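PDB 2V57: TETR family transcriptional repressor LFRR from Mycobacterium smegmatis, which represses transcription of the lfrRA efflux-pump operon by binding directly to the lfrR-lfrA promoter region, and binds the drug proflavine. Local coordinates for the interface of chains A and B. Sequence-based numbering; all coordinates share one arbitrary frame. Chains: chain A/B, TETR family transcriptional repressor LFRR.

Contacts 1 and 2 lie side by side in the interface of the two LfrR copies, with the centres of their C-alpha atoms about 12 Å apart. Both are built on the C-terminal part of helix 169-182 of chain B: residues 180-181 serve contact 1, while residues 178, 179 and 182 serve contact 2. The tail that follows this helix works in both, with A:Ile185 to A:Leu187 engaging chain B in contact 1 and B:Gly183 and B:Ile184 engaging chain A in contact 2. Because the interface is two-fold symmetric, each tail holds on to the other subunit, and both contacts occur twice in the dimer.

Contact 1: the interface of chains A and B. Residues chain A 185-187; chain B 86, 89, 133, 136, 180-181.
A:Ile185 and A:Leu187 meet chain B without any aromatic ring, and the flat groups that take part are peptide carbonyls. On one face of the B:Leu133 carbonyl, displaced outward past the oxygen, stands the methyl CG2 of A:Ile185, 3.5 Å from O of B:Leu133, a residue near the end of its helix (128-134 in chain B). At B:Ala136 the methyl CD2 of A:Leu187 comes instead to the oxygen end from near the carbonyl plane, 3.3 Å from O of B:Ala136. B:Asp86 meets A:Leu187 through its CB, which faces CD1 of the leucine, the two side chains crossing at about a right angle.

The extended C-terminal tail of chain A is fixed by a direct backbone hydrogen bond, from N of A:Ile185 to O of B:Leu180 (3.1 Å), in the last turn of helix 169-182. Apolar contacts flank it. In A:Ile185, CG1 stands between the backbone N and the carbonyl carbon (chi1 62°), and the extended outer arm carries CD1 toward helix 85-97, where it meets CD2 of B:Leu89 tip to tip at 3.6 Å. The methyl CG2 of B:Thr181 packs against both tail side chains, spanning from CD1 of A:Ile185 to CD1 of A:Leu187, the latter at 3.6 Å. This threonine thus offers its methyl group to the hydrophobic residues and its backbone oxygen to water.

Two waters complete the polar seam by linking the tail to that oxygen. Water 1 joins O of A:Ile185 and OG1, the hydroxyl of A:Thr186, to the helix end, whereas water 2 lies 2.9 Å from N of A:Leu187 and 2.9 Å from O of B:Thr181.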
loop_
_atom_site.group_PDB
_atom_site.type_symbol
_atom_site.label_atom_id
_atom_site.label_comp_id
_atom_site.label_asym_id
_atom_site.label_seq_id
_atom_site.Cartn_x
_atom_site.Cartn_y
_atom_site.Cartn_z
ATOM N N ILE A 185 2.242 2.885 -19.893
ATOM C CA ILE A 185 1.564 3.346 -21.107
ATOM C C ILE A 185 2.529 4.139 -21.975
ATOM O O ILE A 185 3.598 4.532 -21.521
ATOM C CB ILE A 185 0.329 4.216 -20.801
ATOM C CG1 ILE A 185 0.732 5.479 -20.047
ATOM C CG2 ILE A 185 -0.711 3.408 -20.017
ATOM C CD1 ILE A 185 -0.289 6.603 -20.138
ATOM N N THR A 186 2.161 4.350 -23.231
ATOM C CA THR A 186 2.984 5.139 -24.132
ATOM C C THR A 186 2.078 6.167 -24.777
ATOM O O THR A 186 1.153 5.816 -25.501
ATOM C CB THR A 186 3.647 4.268 -25.216
ATOM O OG1 THR A 186 4.433 3.253 -24.583
ATOM C CG2 THR A 186 4.549 5.110 -26.120
ATOM N N LEU A 187 2.328 7.436 -24.486
ATOM C CA LEU A 187 1.516 8.515 -25.035
ATOM C C LEU A 187 1.831 8.758 -26.506
ATOM O O LEU A 187 2.962 8.545 -26.949
ATOM C CB LEU A 187 1.725 9.800 -24.241
ATOM C CG LEU A 187 1.261 9.749 -22.788
ATOM C CD1 LEU A 187 1.547 11.070 -22.097
ATOM C CD2 LEU A 187 -0.212 9.407 -22.722
ATOM N N ASP B 86 -3.574 13.079 -22.786
ATOM C CA ASP B 86 -2.561 13.359 -21.769
ATOM C C ASP B 86 -3.072 14.318 -20.688
ATOM O O ASP B 86 -2.898 14.071 -19.498
ATOM C CB ASP B 86 -1.268 13.878 -22.396
ATOM C CG ASP B 86 -1.478 15.131 -23.228
ATOM O OD1 ASP B 86 -2.643 15.473 -23.548
ATOM O OD2 ASP B 86 -0.466 15.777 -23.567
ATOM N N LEU B 89 -5.652 12.410 -18.606
ATOM C CA LEU B 89 -5.002 11.533 -17.636
ATOM C C LEU B 89 -4.471 12.354 -16.461
ATOM O O LEU B 89 -4.587 11.945 -15.311
ATOM C CB LEU B 89 -3.871 10.724 -18.288
ATOM C CG LEU B 89 -3.101 9.760 -17.378
ATOM C CD1 LEU B 89 -4.047 8.794 -16.658
ATOM C CD2 LEU B 89 -1.998 9.000 -18.150
ATOM N N LEU B 133 -6.428 4.579 -18.896
ATOM C CA LEU B 133 -5.014 4.321 -19.191
ATOM C C LEU B 133 -4.810 3.672 -20.560
ATOM O O LEU B 133 -3.936 4.070 -21.339
ATOM C CB LEU B 133 -4.398 3.441 -18.107
ATOM C CG LEU B 133 -4.132 4.177 -16.798
ATOM C CD1 LEU B 133 -4.000 3.198 -15.638
ATOM C CD2 LEU B 133 -2.900 5.084 -16.924
ATOM N N ALA B 136 -5.302 5.870 -23.452
ATOM C CA ALA B 136 -4.282 6.901 -23.602
ATOM C C ALA B 136 -2.972 6.286 -24.088
ATOM O O ALA B 136 -1.947 6.971 -24.167
ATOM C CB ALA B 136 -4.060 7.631 -22.298
ATOM N N LEU B 180 4.207 6.858 -15.095
ATOM C CA LEU B 180 3.236 6.075 -15.848
ATOM C C LEU B 180 3.669 5.896 -17.312
ATOM O O LEU B 180 3.541 4.811 -17.890
ATOM C CB LEU B 180 1.840 6.735 -15.797
ATOM C CG LEU B 180 1.096 6.626 -14.455
ATOM C CD1 LEU B 180 -0.051 7.647 -14.350
ATOM C CD2 LEU B 180 0.587 5.190 -14.211
ATOM N N THR B 181 4.197 6.965 -17.896
ATOM C CA THR B 181 4.411 7.006 -19.340
ATOM C C THR B 181 5.851 6.732 -19.780
ATOM O O THR B 181 6.117 6.656 -20.984
ATOM C CB THR B 181 3.991 8.384 -19.917
ATOM O OG1 THR B 181 4.843 9.403 -19.390
ATOM C CG2 THR B 181 2.543 8.714 -19.539
HETATM O O HOH W 1 6.441 3.996 -22.446
HETATM O O HOH W 2 4.893 8.083 -23.251
#

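Contact 2: the interface of chains A and B. Residues chain A 143, 147, 151; chain B 178-179, 182-184.
This is part of a homodimer interface in which A:Tyr143 and helix 147-164 of one subunit meet the end of helix 169-182 and the following tail of the other. TetR-family repressors bind DNA as dimers joined through their C-terminal ligand-binding domains, so this contact very likely belongs to the functional dimer and ties the tail of chain B to chain A.

A:Tyr143 inserts its phenol C-O end between two methyl groups of chain B, which flank it from opposite sides of the ring plane. CG2 of B:Thr178 lies beyond the rim, beside the hydroxyl and 3.7 Å from CZ; CG2 of B:Ile184 lies above the CZ-OH bond, 3.8 Å from CZ of A:Tyr143. The hydroxyl OH sits within this clamp and donates a short hydrogen bond of 2.5 Å to O of B:Gly183, approaching it 35° out of the carbonyl plane. Packing and bond together probably set how deep the tyrosine enters, and the bond holds B:Gly183, the first residue after the helix.

A second polar link comes from A:Trp147. Its CG is anti to the backbone N (chi1 -178°), which directs the indole toward chain B, and NE1 donates to OG of B:Ser179 at 2.8 Å. The bond is nearly straight, 172° at the hydrogen, and the serine oxygen lies at the ring edge, in the indole plane. One face of this indole carries CG2 of A:Val151, offset toward the rim; the same methyl lies 3.5 Å from the serine OG. A:Val151 also reaches toward B:Ile184 tip to tip, with CG1 4.0 Å from CG2 of the isoleucine.

Behind the contact surface, chain B braces its own helix end: OG of B:Ser182 donates a hydrogen bond of 2.7 Å to the backbone O of B:Thr178.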
loop_
_atom_site.group_PDB
_atom_site.type_symbol
_atom_site.label_atom_id
_atom_site.label_comp_id
_atom_site.label_asym_id
_atom_site.label_seq_id
_atom_site.Cartn_x
_atom_site.Cartn_y
_atom_site.Cartn_z
ATOM N N TYR A 143 12.897 14.440 -11.803
ATOM C CA TYR A 143 12.320 13.615 -10.751
ATOM C C TYR A 143 12.650 14.160 -9.368
ATOM O O TYR A 143 13.820 14.277 -9.007
ATOM C CB TYR A 143 12.816 12.172 -10.861
ATOM C CG TYR A 143 12.026 11.297 -11.812
ATOM C CD1 TYR A 143 10.659 11.117 -11.646
ATOM C CD2 TYR A 143 12.653 10.633 -12.860
ATOM C CE1 TYR A 143 9.932 10.308 -12.503
ATOM C CE2 TYR A 143 11.935 9.825 -13.724
ATOM C CZ TYR A 143 10.576 9.663 -13.539
ATOM O OH TYR A 143 9.853 8.855 -14.389
ATOM N N TRP A 147 12.281 10.093 -5.540
ATOM C CA TRP A 147 11.123 9.587 -6.265
ATOM C C TRP A 147 11.398 8.195 -6.842
ATOM O O TRP A 147 10.575 7.301 -6.701
ATOM C CB TRP A 147 10.672 10.552 -7.364
ATOM C CG TRP A 147 9.456 10.048 -8.062
ATOM C CD1 TRP A 147 9.398 9.510 -9.308
ATOM C CD2 TRP A 147 8.121 9.997 -7.533
ATOM N NE1 TRP A 147 8.106 9.147 -9.606
ATOM C CE2 TRP A 147 7.301 9.428 -8.530
ATOM C CE3 TRP A 147 7.538 10.390 -6.322
ATOM C CZ2 TRP A 147 5.924 9.229 -8.352
ATOM C CZ3 TRP A 147 6.161 10.193 -6.142
ATOM C CH2 TRP A 147 5.375 9.614 -7.155
ATOM N N VAL A 151 9.214 4.752 -6.549
ATOM C CA VAL A 151 8.609 4.069 -7.686
ATOM C C VAL A 151 9.002 2.596 -7.675
ATOM O O VAL A 151 8.185 1.728 -7.966
ATOM C CB VAL A 151 9.049 4.713 -9.011
ATOM C CG1 VAL A 151 8.625 3.851 -10.207
ATOM C CG2 VAL A 151 8.502 6.129 -9.121
ATOM N N THR B 178 5.024 11.115 -15.362
ATOM C CA THR B 178 6.256 10.647 -16.004
ATOM C C THR B 178 6.516 9.162 -15.728
ATOM O O THR B 178 6.889 8.412 -16.626
ATOM C CB THR B 178 7.465 11.522 -15.615
ATOM O OG1 THR B 178 7.168 12.891 -15.912
ATOM C CG2 THR B 178 8.706 11.114 -16.385
ATOM N N SER B 179 6.284 8.732 -14.491
ATOM C CA SER B 179 6.421 7.325 -14.139
ATOM C C SER B 179 5.454 6.418 -14.921
ATOM O O SER B 179 5.831 5.324 -15.344
ATOM C CB SER B 179 6.207 7.143 -12.635
ATOM O OG SER B 179 7.231 7.791 -11.918
ATOM N N SER B 182 6.781 6.611 -18.828
ATOM C CA SER B 182 8.183 6.399 -19.219
ATOM C C SER B 182 9.074 5.670 -18.222
ATOM O O SER B 182 10.210 5.353 -18.550
ATOM C CB SER B 182 8.848 7.726 -19.585
ATOM O OG SER B 182 8.859 8.590 -18.470
ATOM N N GLY B 183 8.580 5.406 -17.019
ATOM C CA GLY B 183 9.374 4.684 -16.037
ATOM C C GLY B 183 10.496 5.546 -15.479
ATOM O O GLY B 183 10.424 6.773 -15.575
ATOM N N ILE B 184 11.536 4.920 -14.920
ATOM C CA ILE B 184 12.579 5.661 -14.188
ATOM C C ILE B 184 14.034 5.337 -14.536
ATOM O O ILE B 184 14.924 6.097 -14.187
ATOM C CB ILE B 184 12.422 5.502 -12.652
ATOM C CG1 ILE B 184 12.413 4.017 -12.264
ATOM C CG2 ILE B 184 11.153 6.164 -12.177
ATOM C CD1 ILE B 184 12.726 3.750 -10.786
#